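1,4-dihydroxy-2-naphthoyl-CoA hydrolase (Synechocystis sp., PDB 4K00) catalyses the hydrolysis of 1,4-dihydroxy-2-naphthoyl-CoA to 1,4-dihydroxy-2-naphthoate and CoA, a step in phylloquinone biosynthesis. Local coordinates at residues G5-L15 and H73-I84; I84-F92 and K124-I135. One frame throughout, in Å; residues are numbered along the deposited sequence.

Contact 1. Residues G5-L15 and H73-I84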
loop_
_atom_site.group_PDB
_atom_site.type_symbol
_atom_site.label_atom_id
_atom_site.label_comp_id
_atom_site.label_asym_id
_atom_site.label_seq_id
_atom_site.Cartn_x
_atom_site.Cartn_y
_atom_site.Cartn_z
ATOM N N GLY A 5 -3.777 25.000 14.246
ATOM C CA GLY A 5 -2.796 23.914 14.529
ATOM C C GLY A 5 -1.666 23.896 13.515
ATOM O O GLY A 5 -1.858 24.214 12.338
ATOM N N THR A 6 -0.476 23.528 13.977
ATOM C CA THR A 6 0.642 23.271 13.072
ATOM C C THR A 6 1.431 22.069 13.561
ATOM O O THR A 6 1.380 21.713 14.736
ATOM C CB THR A 6 1.616 24.468 12.993
ATOM O OG1 THR A 6 2.299 24.592 14.240
ATOM C CG2 THR A 6 0.885 25.765 12.687
ATOM N N PHE A 7 2.164 21.444 12.649
ATOM C CA PHE A 7 2.951 20.284 12.986
ATOM C C PHE A 7 4.050 20.062 11.955
ATOM O O PHE A 7 3.856 20.310 10.773
ATOM C CB PHE A 7 2.050 19.058 13.011
ATOM C CG PHE A 7 2.647 17.900 13.722
ATOM C CD1 PHE A 7 2.827 17.946 15.092
ATOM C CD2 PHE A 7 3.038 16.763 13.028
ATOM C CE1 PHE A 7 3.386 16.875 15.763
ATOM C CE2 PHE A 7 3.597 15.692 13.696
ATOM C CZ PHE A 7 3.768 15.748 15.062
ATOM N N THR A 8 5.205 19.591 12.408
ATOM C CA THR A 8 6.232 19.110 11.489
ATOM C C THR A 8 6.474 17.626 11.693
ATOM O O THR A 8 6.854 17.203 12.775
ATOM C CB THR A 8 7.574 19.844 11.702
ATOM O OG1 THR A 8 7.360 21.251 11.566
ATOM C CG2 THR A 8 8.600 19.382 10.669
ATOM N N TYR A 9 6.251 16.862 10.635
ATOM C CA TYR A 9 6.369 15.414 10.664
ATOM C C TYR A 9 7.581 14.989 9.860
ATOM O O TYR A 9 7.718 15.327 8.675
ATOM C CB TYR A 9 5.111 14.802 10.072
ATOM C CG TYR A 9 5.143 13.307 9.861
ATOM C CD1 TYR A 9 5.263 12.433 10.941
ATOM C CD2 TYR A 9 5.006 12.769 8.590
ATOM C CE1 TYR A 9 5.269 11.061 10.751
ATOM C CE2 TYR A 9 4.993 11.400 8.393
ATOM C CZ TYR A 9 5.142 10.552 9.471
ATOM O OH TYR A 9 5.125 9.196 9.266
ATOM N N GLU A 10 8.480 14.271 10.520
ATOM C CA GLU A 10 9.678 13.790 9.870
ATOM C C GLU A 10 9.443 12.380 9.308
ATOM O O GLU A 10 8.912 11.502 9.991
ATOM C CB GLU A 10 10.814 13.809 10.877
ATOM C CG GLU A 10 12.132 13.293 10.368
ATOM C CD GLU A 10 13.207 13.431 11.428
ATOM O OE1 GLU A 10 12.988 14.203 12.391
ATOM O OE2 GLU A 10 14.252 12.763 11.303
ATOM N N ARG A 11 9.832 12.174 8.060
ATOM C CA ARG A 11 9.503 10.927 7.359
ATOM C C ARG A 11 10.675 10.492 6.485
ATOM O O ARG A 11 11.073 11.197 5.557
ATOM C CB ARG A 11 8.239 11.106 6.515
ATOM C CG ARG A 11 7.851 9.897 5.673
ATOM C CD ARG A 11 7.507 8.673 6.515
ATOM N NE ARG A 11 6.425 7.924 5.883
ATOM C CZ ARG A 11 6.570 7.146 4.813
ATOM N NH1 ARG A 11 7.767 6.964 4.256
ATOM N NH2 ARG A 11 5.508 6.530 4.300
ATOM N N GLN A 12 11.216 9.323 6.807
ATOM C CA GLN A 12 12.152 8.610 5.944
ATOM C C GLN A 12 11.450 7.945 4.767
ATOM O O GLN A 12 10.383 7.345 4.927
ATOM C CB GLN A 12 12.888 7.557 6.777
ATOM C CG GLN A 12 13.844 6.692 5.981
ATOM C CD GLN A 12 15.165 7.386 5.745
ATOM O OE1 GLN A 12 15.605 7.533 4.605
ATOM N NE2 GLN A 12 15.800 7.834 6.821
ATOM N N VAL A 13 12.053 8.039 3.581
ATOM C CA VAL A 13 11.543 7.342 2.418
ATOM C C VAL A 13 12.036 5.899 2.453
ATOM O O VAL A 13 13.238 5.642 2.533
ATOM C CB VAL A 13 11.964 8.009 1.090
ATOM C CG1 VAL A 13 11.461 7.185 -0.086
ATOM C CG2 VAL A 13 11.425 9.435 0.993
ATOM N N TYR A 14 11.102 4.954 2.431
ATOM C CA TYR A 14 11.464 3.535 2.456
ATOM C C TYR A 14 11.353 2.970 1.061
ATOM O O TYR A 14 10.762 3.593 0.193
ATOM C CB TYR A 14 10.546 2.762 3.400
ATOM C CG TYR A 14 10.610 3.272 4.812
ATOM C CD1 TYR A 14 11.751 3.104 5.572
ATOM C CD2 TYR A 14 9.542 3.953 5.371
ATOM C CE1 TYR A 14 11.821 3.576 6.865
ATOM C CE2 TYR A 14 9.604 4.432 6.660
ATOM C CZ TYR A 14 10.750 4.247 7.397
ATOM O OH TYR A 14 10.819 4.725 8.685
ATOM N N LEU A 15 11.914 1.782 0.848
ATOM C CA LEU A 15 11.907 1.190 -0.480
ATOM C C LEU A 15 10.472 1.114 -1.012
ATOM O O LEU A 15 10.211 1.442 -2.177
ATOM C CB LEU A 15 12.563 -0.189 -0.463
ATOM C CG LEU A 15 12.575 -0.922 -1.806
ATOM C CD1 LEU A 15 13.309 -0.138 -2.879
ATOM C CD2 LEU A 15 13.187 -2.302 -1.618
ATOM N N HIS A 73 13.786 10.144 -3.517
ATOM C CA HIS A 73 14.342 8.814 -3.726
ATOM C C HIS A 73 14.421 8.062 -2.405
ATOM O O HIS A 73 14.348 8.656 -1.328
ATOM C CB HIS A 73 15.738 8.902 -4.361
ATOM C CG HIS A 73 15.769 9.656 -5.649
ATOM N ND1 HIS A 73 15.879 11.030 -5.707
ATOM C CD2 HIS A 73 15.720 9.229 -6.934
ATOM C CE1 HIS A 73 15.876 11.416 -6.971
ATOM N NE2 HIS A 73 15.779 10.344 -7.734
ATOM N N CYS A 74 14.566 6.742 -2.514
ATOM C CA CYS A 74 14.751 5.851 -1.377
ATOM C C CYS A 74 15.858 6.325 -0.457
ATOM O O CYS A 74 16.972 6.617 -0.899
ATOM C CB CYS A 74 15.107 4.453 -1.898
ATOM S SG CYS A 74 15.076 3.179 -0.638
ATOM N N GLY A 75 15.560 6.387 0.834
ATOM C CA GLY A 75 16.556 6.803 1.800
ATOM C C GLY A 75 16.522 8.285 2.123
ATOM O O GLY A 75 17.133 8.704 3.091
ATOM N N ASP A 76 15.817 9.087 1.325
ATOM C CA ASP A 76 15.734 10.523 1.605
ATOM C C ASP A 76 15.036 10.731 2.940
ATOM O O ASP A 76 14.154 9.958 3.324
ATOM C CB ASP A 76 14.959 11.261 0.509
ATOM C CG ASP A 76 15.741 11.399 -0.782
ATOM O OD1 ASP A 76 16.936 11.033 -0.811
ATOM O OD2 ASP A 76 15.157 11.891 -1.771
ATOM N N ARG A 77 15.415 11.791 3.638
ATOM C CA ARG A 77 14.692 12.207 4.825
ATOM C C ARG A 77 13.902 13.472 4.513
ATOM O O ARG A 77 14.463 14.481 4.081
ATOM C CB ARG A 77 15.660 12.452 5.975
ATOM C CG ARG A 77 14.970 12.610 7.320
ATOM C CD ARG A 77 15.967 12.516 8.467
ATOM N NE ARG A 77 17.060 13.472 8.312
ATOM C CZ ARG A 77 16.996 14.745 8.693
ATOM N NH1 ARG A 77 15.890 15.217 9.259
ATOM N NH2 ARG A 77 18.037 15.547 8.507
ATOM N N LEU A 78 12.595 13.398 4.717
ATOM C CA LEU A 78 11.675 14.454 4.296
ATOM C C LEU A 78 11.030 15.096 5.520
ATOM O O LEU A 78 10.941 14.479 6.584
ATOM C CB LEU A 78 10.593 13.888 3.385
ATOM C CG LEU A 78 11.052 13.033 2.204
ATOM C CD1 LEU A 78 9.844 12.637 1.384
ATOM C CD2 LEU A 78 12.071 13.768 1.348
ATOM N N LEU A 79 10.593 16.341 5.364
ATOM C CA LEU A 79 9.732 16.997 6.341
ATOM C C LEU A 79 8.375 17.249 5.701
ATOM O O LEU A 79 8.290 17.728 4.572
ATOM C CB LEU A 79 10.352 18.324 6.779
ATOM C CG LEU A 79 11.747 18.231 7.402
ATOM C CD1 LEU A 79 12.313 19.612 7.682
ATOM C CD2 LEU A 79 11.692 17.402 8.674
ATOM N N VAL A 80 7.318 16.898 6.419
ATOM C CA VAL A 80 5.966 17.281 6.027
ATOM C C VAL A 80 5.453 18.310 7.006
ATOM O O VAL A 80 5.241 18.005 8.184
ATOM C CB VAL A 80 4.988 16.098 6.051
ATOM C CG1 VAL A 80 3.632 16.548 5.502
ATOM C CG2 VAL A 80 5.543 14.919 5.266
ATOM N N ASN A 81 5.285 19.536 6.524
ATOM C CA ASN A 81 4.816 20.614 7.361
ATOM C C ASN A 81 3.345 20.834 7.154
ATOM O O ASN A 81 2.891 21.014 6.033
ATOM C CB ASN A 81 5.581 21.906 7.073
ATOM C CG ASN A 81 6.868 21.985 7.859
ATOM O OD1 ASN A 81 6.852 22.156 9.081
ATOM N ND2 ASN A 81 7.984 21.838 7.177
ATOM N N LEU A 82 2.620 20.819 8.262
ATOM C CA LEU A 82 1.176 20.742 8.253
ATOM C C LEU A 82 0.635 21.977 8.966
ATOM O O LEU A 82 1.116 22.350 10.038
ATOM C CB LEU A 82 0.712 19.458 8.960
ATOM C CG LEU A 82 -0.721 19.429 9.497
ATOM C CD1 LEU A 82 -1.714 19.363 8.345
ATOM C CD2 LEU A 82 -0.917 18.240 10.430
ATOM N N THR A 83 -0.360 22.605 8.348
ATOM C CA THR A 83 -1.227 23.562 9.024
ATOM C C THR A 83 -2.689 23.128 8.974
ATOM O O THR A 83 -3.176 22.694 7.923
ATOM C CB THR A 83 -1.097 24.944 8.376
ATOM O OG1 THR A 83 0.259 25.383 8.484
ATOM C CG2 THR A 83 -2.006 25.943 9.054
ATOM N N ILE A 84 -3.386 23.219 10.113
ATOM C CA ILE A 84 -4.805 22.840 10.178
ATOM C C ILE A 84 -5.682 24.034 10.519
ATOM O O ILE A 84 -5.367 24.823 11.420
ATOM C CB ILE A 84 -5.095 21.744 11.235
ATOM C CG1 ILE A 84 -4.017 20.673 11.235
ATOM C CG2 ILE A 84 -6.463 21.120 10.993
ATOM C CD1 ILE A 84 -2.925 20.925 12.258
HETATM O O HOH W 1 4.382 23.262 10.204
#

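Contact 2. Residues I84-F92 and K124-I135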
loop_
_atom_site.group_PDB
_atom_site.type_symbol
_atom_site.label_atom_id
_atom_site.label_comp_id
_atom_site.label_asym_id
_atom_site.label_seq_id
_atom_site.Cartn_x
_atom_site.Cartn_y
_atom_site.Cartn_z
ATOM N N ILE A 84 -3.386 23.219 10.113
ATOM C CA ILE A 84 -4.805 22.840 10.178
ATOM C C ILE A 84 -5.682 24.034 10.519
ATOM O O ILE A 84 -5.367 24.823 11.420
ATOM C CB ILE A 84 -5.095 21.744 11.235
ATOM C CG1 ILE A 84 -4.017 20.673 11.235
ATOM C CG2 ILE A 84 -6.463 21.120 10.993
ATOM C CD1 ILE A 84 -2.925 20.925 12.258
ATOM N N THR A 85 -6.796 24.143 9.802
ATOM C CA THR A 85 -7.697 25.292 9.852
ATOM C C THR A 85 -9.120 24.730 9.965
ATOM O O THR A 85 -9.430 23.705 9.357
ATOM C CB THR A 85 -7.599 26.086 8.523
ATOM O OG1 THR A 85 -6.326 26.740 8.453
ATOM C CG2 THR A 85 -8.708 27.136 8.410
ATOM N N GLN A 86 -9.980 25.376 10.739
ATOM C CA GLN A 86 -11.388 25.004 10.760
ATOM C C GLN A 86 -12.149 25.823 9.732
ATOM O O GLN A 86 -12.186 27.038 9.817
ATOM C CB GLN A 86 -12.003 25.235 12.141
ATOM C CG GLN A 86 -13.440 24.763 12.216
ATOM C CD GLN A 86 -13.993 24.728 13.623
ATOM O OE1 GLN A 86 -13.285 24.982 14.600
ATOM N NE2 GLN A 86 -15.270 24.397 13.735
ATOM N N ALA A 87 -12.778 25.152 8.777
ATOM C CA ALA A 87 -13.477 25.850 7.696
ATOM C C ALA A 87 -14.977 26.065 7.994
ATOM O O ALA A 87 -15.602 26.983 7.463
ATOM C CB ALA A 87 -13.294 25.076 6.400
ATOM N N SER A 88 -15.546 25.230 8.859
ATOM C CA SER A 88 -16.964 25.318 9.199
ATOM C C SER A 88 -17.192 24.588 10.507
ATOM O O SER A 88 -16.246 24.087 11.098
ATOM C CB SER A 88 -17.834 24.706 8.096
ATOM O OG SER A 88 -17.786 23.288 8.137
ATOM N N ALA A 89 -18.435 24.536 10.968
ATOM C CA ALA A 89 -18.752 23.819 12.198
ATOM C C ALA A 89 -18.332 22.360 12.057
ATOM O O ALA A 89 -18.005 21.704 13.040
ATOM C CB ALA A 89 -20.246 23.912 12.513
ATOM N N HIS A 90 -18.344 21.852 10.832
ATOM C CA HIS A 90 -18.283 20.415 10.626
ATOM C C HIS A 90 -17.084 20.001 9.784
ATOM O O HIS A 90 -16.888 18.819 9.545
ATOM C CB HIS A 90 -19.579 19.906 9.997
ATOM C CG HIS A 90 -19.860 20.477 8.642
ATOM N ND1 HIS A 90 -20.713 21.543 8.444
ATOM C CD2 HIS A 90 -19.401 20.131 7.418
ATOM C CE1 HIS A 90 -20.761 21.832 7.154
ATOM N NE2 HIS A 90 -19.970 20.993 6.510
ATOM N N ARG A 91 -16.279 20.968 9.349
ATOM C CA ARG A 91 -15.212 20.719 8.382
ATOM C C ARG A 91 -13.898 21.376 8.825
ATOM O O ARG A 91 -13.882 22.520 9.279
ATOM C CB ARG A 91 -15.605 21.258 7.001
ATOM C CG ARG A 91 -14.613 20.934 5.898
ATOM C CD ARG A 91 -15.192 21.107 4.494
ATOM N NE ARG A 91 -15.663 22.460 4.241
ATOM C CZ ARG A 91 -14.927 23.404 3.665
ATOM N NH1 ARG A 91 -13.682 23.132 3.290
ATOM N NH2 ARG A 91 -15.427 24.619 3.471
ATOM N N PHE A 92 -12.801 20.654 8.667
ATOM C CA PHE A 92 -11.487 21.260 8.769
ATOM C C PHE A 92 -10.606 20.933 7.576
ATOM O O PHE A 92 -10.863 19.972 6.824
ATOM C CB PHE A 92 -10.797 20.922 10.093
ATOM C CG PHE A 92 -10.470 19.464 10.288
ATOM C CD1 PHE A 92 -9.242 18.951 9.873
ATOM C CD2 PHE A 92 -11.351 18.616 10.936
ATOM C CE1 PHE A 92 -8.924 17.615 10.067
ATOM C CE2 PHE A 92 -11.040 17.279 11.128
ATOM C CZ PHE A 92 -9.812 16.783 10.709
ATOM N N LYS A 124 -23.999 15.888 8.391
ATOM C CA LYS A 124 -22.936 16.722 8.948
ATOM C C LYS A 124 -23.195 16.969 10.425
ATOM O O LYS A 124 -24.328 17.203 10.829
ATOM C CB LYS A 124 -22.857 18.064 8.220
ATOM C CG LYS A 124 -22.324 17.979 6.804
ATOM C CD LYS A 124 -22.808 19.156 5.968
ATOM C CE LYS A 124 -22.905 18.787 4.499
ATOM N NZ LYS A 124 -21.774 17.911 4.086
ATOM N N ALA A 125 -22.135 16.896 11.224
ATOM C CA ALA A 125 -22.213 17.202 12.646
ATOM C C ALA A 125 -21.040 18.091 13.049
ATOM O O ALA A 125 -20.008 18.103 12.373
ATOM C CB ALA A 125 -22.183 15.921 13.452
ATOM N N PRO A 126 -21.192 18.836 14.159
ATOM C CA PRO A 126 -20.091 19.671 14.647
ATOM C C PRO A 126 -18.886 18.819 14.992
ATOM O O PRO A 126 -19.042 17.718 15.517
ATOM C CB PRO A 126 -20.676 20.339 15.904
ATOM C CG PRO A 126 -22.149 20.240 15.745
ATOM C CD PRO A 126 -22.390 18.964 14.992
ATOM N N LEU A 127 -17.696 19.316 14.676
ATOM C CA LEU A 127 -16.464 18.661 15.079
ATOM C C LEU A 127 -16.508 18.355 16.571
ATOM O O LEU A 127 -17.062 19.126 17.349
ATOM C CB LEU A 127 -15.266 19.557 14.755
ATOM C CG LEU A 127 -15.033 19.897 13.278
ATOM C CD1 LEU A 127 -13.855 20.850 13.153
ATOM C CD2 LEU A 127 -14.768 18.638 12.456
ATOM N N PRO A 128 -15.935 17.221 16.980
ATOM C CA PRO A 128 -15.742 16.992 18.416
ATOM C C PRO A 128 -14.989 18.160 19.059
ATOM O O PRO A 128 -14.048 18.682 18.464
ATOM C CB PRO A 128 -14.900 15.716 18.449
ATOM C CG PRO A 128 -15.212 15.016 17.168
ATOM C CD PRO A 128 -15.467 16.095 16.158
ATOM N N GLN A 129 -15.401 18.586 20.244
ATOM C CA GLN A 129 -14.834 19.800 20.832
ATOM C C GLN A 129 -13.308 19.657 21.038
ATOM O O GLN A 129 -12.552 20.593 20.772
ATOM C CB GLN A 129 -15.565 20.188 22.130
ATOM C CG GLN A 129 -16.775 21.105 21.913
ATOM C CD GLN A 129 -17.620 21.300 23.163
ATOM O OE1 GLN A 129 -17.769 22.416 23.668
ATOM N NE2 GLN A 129 -18.195 20.212 23.657
ATOM N N PRO A 130 -12.849 18.481 21.496
ATOM C CA PRO A 130 -11.408 18.321 21.687
ATOM C C PRO A 130 -10.631 18.540 20.390
ATOM O O PRO A 130 -9.489 19.009 20.413
ATOM C CB PRO A 130 -11.275 16.877 22.171
ATOM C CG PRO A 130 -12.572 16.599 22.840
ATOM C CD PRO A 130 -13.603 17.336 22.035
ATOM N N TRP A 131 -11.248 18.198 19.266
ATOM C CA TRP A 131 -10.617 18.387 17.970
ATOM C C TRP A 131 -10.582 19.866 17.603
ATOM O O TRP A 131 -9.556 20.384 17.192
ATOM C CB TRP A 131 -11.351 17.590 16.906
ATOM C CG TRP A 131 -11.134 16.128 17.061
ATOM C CD1 TRP A 131 -11.394 15.362 18.166
ATOM C CD2 TRP A 131 -10.588 15.258 16.086
ATOM N NE1 TRP A 131 -11.046 14.055 17.920
ATOM C CE2 TRP A 131 -10.546 13.968 16.650
ATOM C CE3 TRP A 131 -10.134 15.439 14.777
ATOM C CZ2 TRP A 131 -10.057 12.874 15.955
ATOM C CZ3 TRP A 131 -9.659 14.355 14.096
ATOM C CH2 TRP A 131 -9.625 13.087 14.679
ATOM N N GLN A 132 -11.711 20.539 17.774
ATOM C CA GLN A 132 -11.775 21.986 17.624
ATOM C C GLN A 132 -10.735 22.688 18.483
ATOM O O GLN A 132 -10.052 23.603 18.039
ATOM C CB GLN A 132 -13.147 22.453 18.058
ATOM C CG GLN A 132 -13.843 23.352 17.082
ATOM C CD GLN A 132 -15.289 23.523 17.462
ATOM O OE1 GLN A 132 -16.182 23.187 16.689
ATOM N NE2 GLN A 132 -15.528 24.005 18.678
ATOM N N THR A 133 -10.640 22.266 19.735
ATOM C CA THR A 133 -9.702 22.856 20.666
ATOM C C THR A 133 -8.257 22.710 20.168
ATOM O O THR A 133 -7.492 23.678 20.173
ATOM C CB THR A 133 -9.872 22.224 22.063
ATOM O OG1 THR A 133 -11.216 22.436 22.509
ATOM C CG2 THR A 133 -8.892 22.814 23.045
ATOM N N ALA A 134 -7.890 21.507 19.727
ATOM C CA ALA A 134 -6.567 21.260 19.148
ATOM C C ALA A 134 -6.283 22.131 17.927
ATOM O O ALA A 134 -5.174 22.660 17.774
ATOM C CB ALA A 134 -6.420 19.796 18.775
ATOM N N ILE A 135 -7.279 22.276 17.055
ATOM C CA ILE A 135 -7.100 23.083 15.854
ATOM C C ILE A 135 -6.890 24.559 16.214
ATOM O O ILE A 135 -6.062 25.233 15.602
ATOM C CB ILE A 135 -8.286 22.936 14.866
ATOM C CG1 ILE A 135 -8.348 21.504 14.308
ATOM C CG2 ILE A 135 -8.123 23.904 13.706
ATOM C CD1 ILE A 135 -9.650 21.186 13.597
HETATM O O HOH W 2 -10.738 25.470 15.448
#

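Contact 1. Residues G5-L15 and H73-I84
In the antiparallel sheet of the hotdog fold, Thr-6 to Gln-12 pair with Thr-83 to Arg-77, the short strand axes approaching to 4.7 Å. Phe-7/Leu-82, Tyr-9/Val-80 and Arg-11/Leu-78 are hydrogen-bonded pairs; in the middle one, Val-80 N gives Tyr-9 O an almost straight bond of 2.8 Å (177°). The ladder runs on past the strand, where Val-13 N bonds to Asp-76 O and Gly-75 N to Val-13 O.

The face carrying Thr-8 and Glu-10 is mostly polar. Thr-8 and Asn-81 lie alongside each other, and the threonine hydroxyl OG1 donates to Asn-81 OD1 at 2.7 Å, somewhat out of the amide plane. OG1 is placed for this beside its own backbone N (chi1 -56°). A water also binds Asn-81 OD1 and Phe-7 O. Further along, the extended Glu-10 crosses Arg-77, whose chain bends at chi3; OE2 and NH1 form a salt bridge at 3.6 Å with the carboxylate and guanidinium planes 60° apart. Arg-77 NH2 has a second carboxylate partner in Glu-102.

On the other face, Val-80 CG2 meets the edge of the Tyr-9 ring at CD2, 4.0 Å away, and beyond the strand end Leu-78 CD1 packs on Val-13 CG2 at 3.6 Å. Glu-35 of helix 26-43 accepts from Tyr-9 OH and pairs with Arg-11 NE; Tyr-9 OH also meets Tyr-14 OH of the second subunit.

A type II turn, His-73 to Asp-76, opens the second segment. Gly-75 adopts a positive phi there, and Asp-76 OD2 accepts from His-73 N at 2.8 Å, bracing the turn. The chemistry divides largely by face: hydroxyl-amide and ion pairs tie the strands on one; on the other, apolar packing joins the two segments, while Glu-35, met by both Tyr-9 and Arg-11, ties that face to helix 26-43.

Contact 2. Residues I84-F92 and K124-I135
Phe-92 is gripped by three side chains of segment 124-135. Leu-127 CD2 lies in the plane of the Phe-92 ring, at its edge, 3.7 Å from Phe-92 CD2; Ile-135 CD1 reaches Phe-92 CB, also at 3.7 Å; and Phe-92 CZ points to the edge of the Trp-131 indole at CZ3. With CG lying between backbone N and carbonyl carbon (chi1 65°), the ring is turned in among these three side chains. Ile-135 also crosses Ile-84 at about a right angle, CG1 on CG2 at 3.8 Å.

Around this apolar shell lies a polar one. The extended Gln-86 rests its amide on Leu-127 CD1; NE2 donates to Ser-88 O at 2.8 Å and, weakly, to Gln-132 OE1, while OE1 takes a water that also bonds to Gln-132 O. A leucine here would probably leave Ser-88 O and Gln-132 OE1 without this donor and free the Gln-132 amide to turn. Leu-127 N donates a hydrogen bond to Ala-89 O at 2.9 Å, in its carbonyl plane, and so holds the backbone from which the Leu-127 side chain reaches Phe-92. The His-90 ring is sandwiched: Ser-88 OG sits over the centre of one face, and Lys-124 CD makes a CH-pi contact with the other, 3.6 Å from the centroid. Ser-88 OG also accepts from His-90 N, an ST turn that positions the ring.

Pro-128 occupies the N-cap position of helix 129-136, which crosses the end of strand 77-86. In the surrounding fold, His-114 of strand 106-118 stacks on Phe-92, and Tyr-37 and Leu-41 of helix 26-43 pack against Trp-131.

In the fold
Strand 77-86 carries both contacts in series: contact 1 pairs it with strand 6-12, and contact 2 begins at Ile-84, which they share, and joins the hairpin beyond it to helix 129-136. Their centres lie about 24 Å apart, on opposite sides of the chain's centre. A backbone hydrogen bond between Gly-5 and Ile-135 links them, and Trp-40 of helix 26-43 touches both Ile-84 and Ile-135. Contact 1 is the one near the predicted active site: the side chains of His-73 and Asp-19 are about 9 Å apart, and Leu-15 packs on Asp-19 of the third subunit. Contact 2 lies away from it and meets no other subunit.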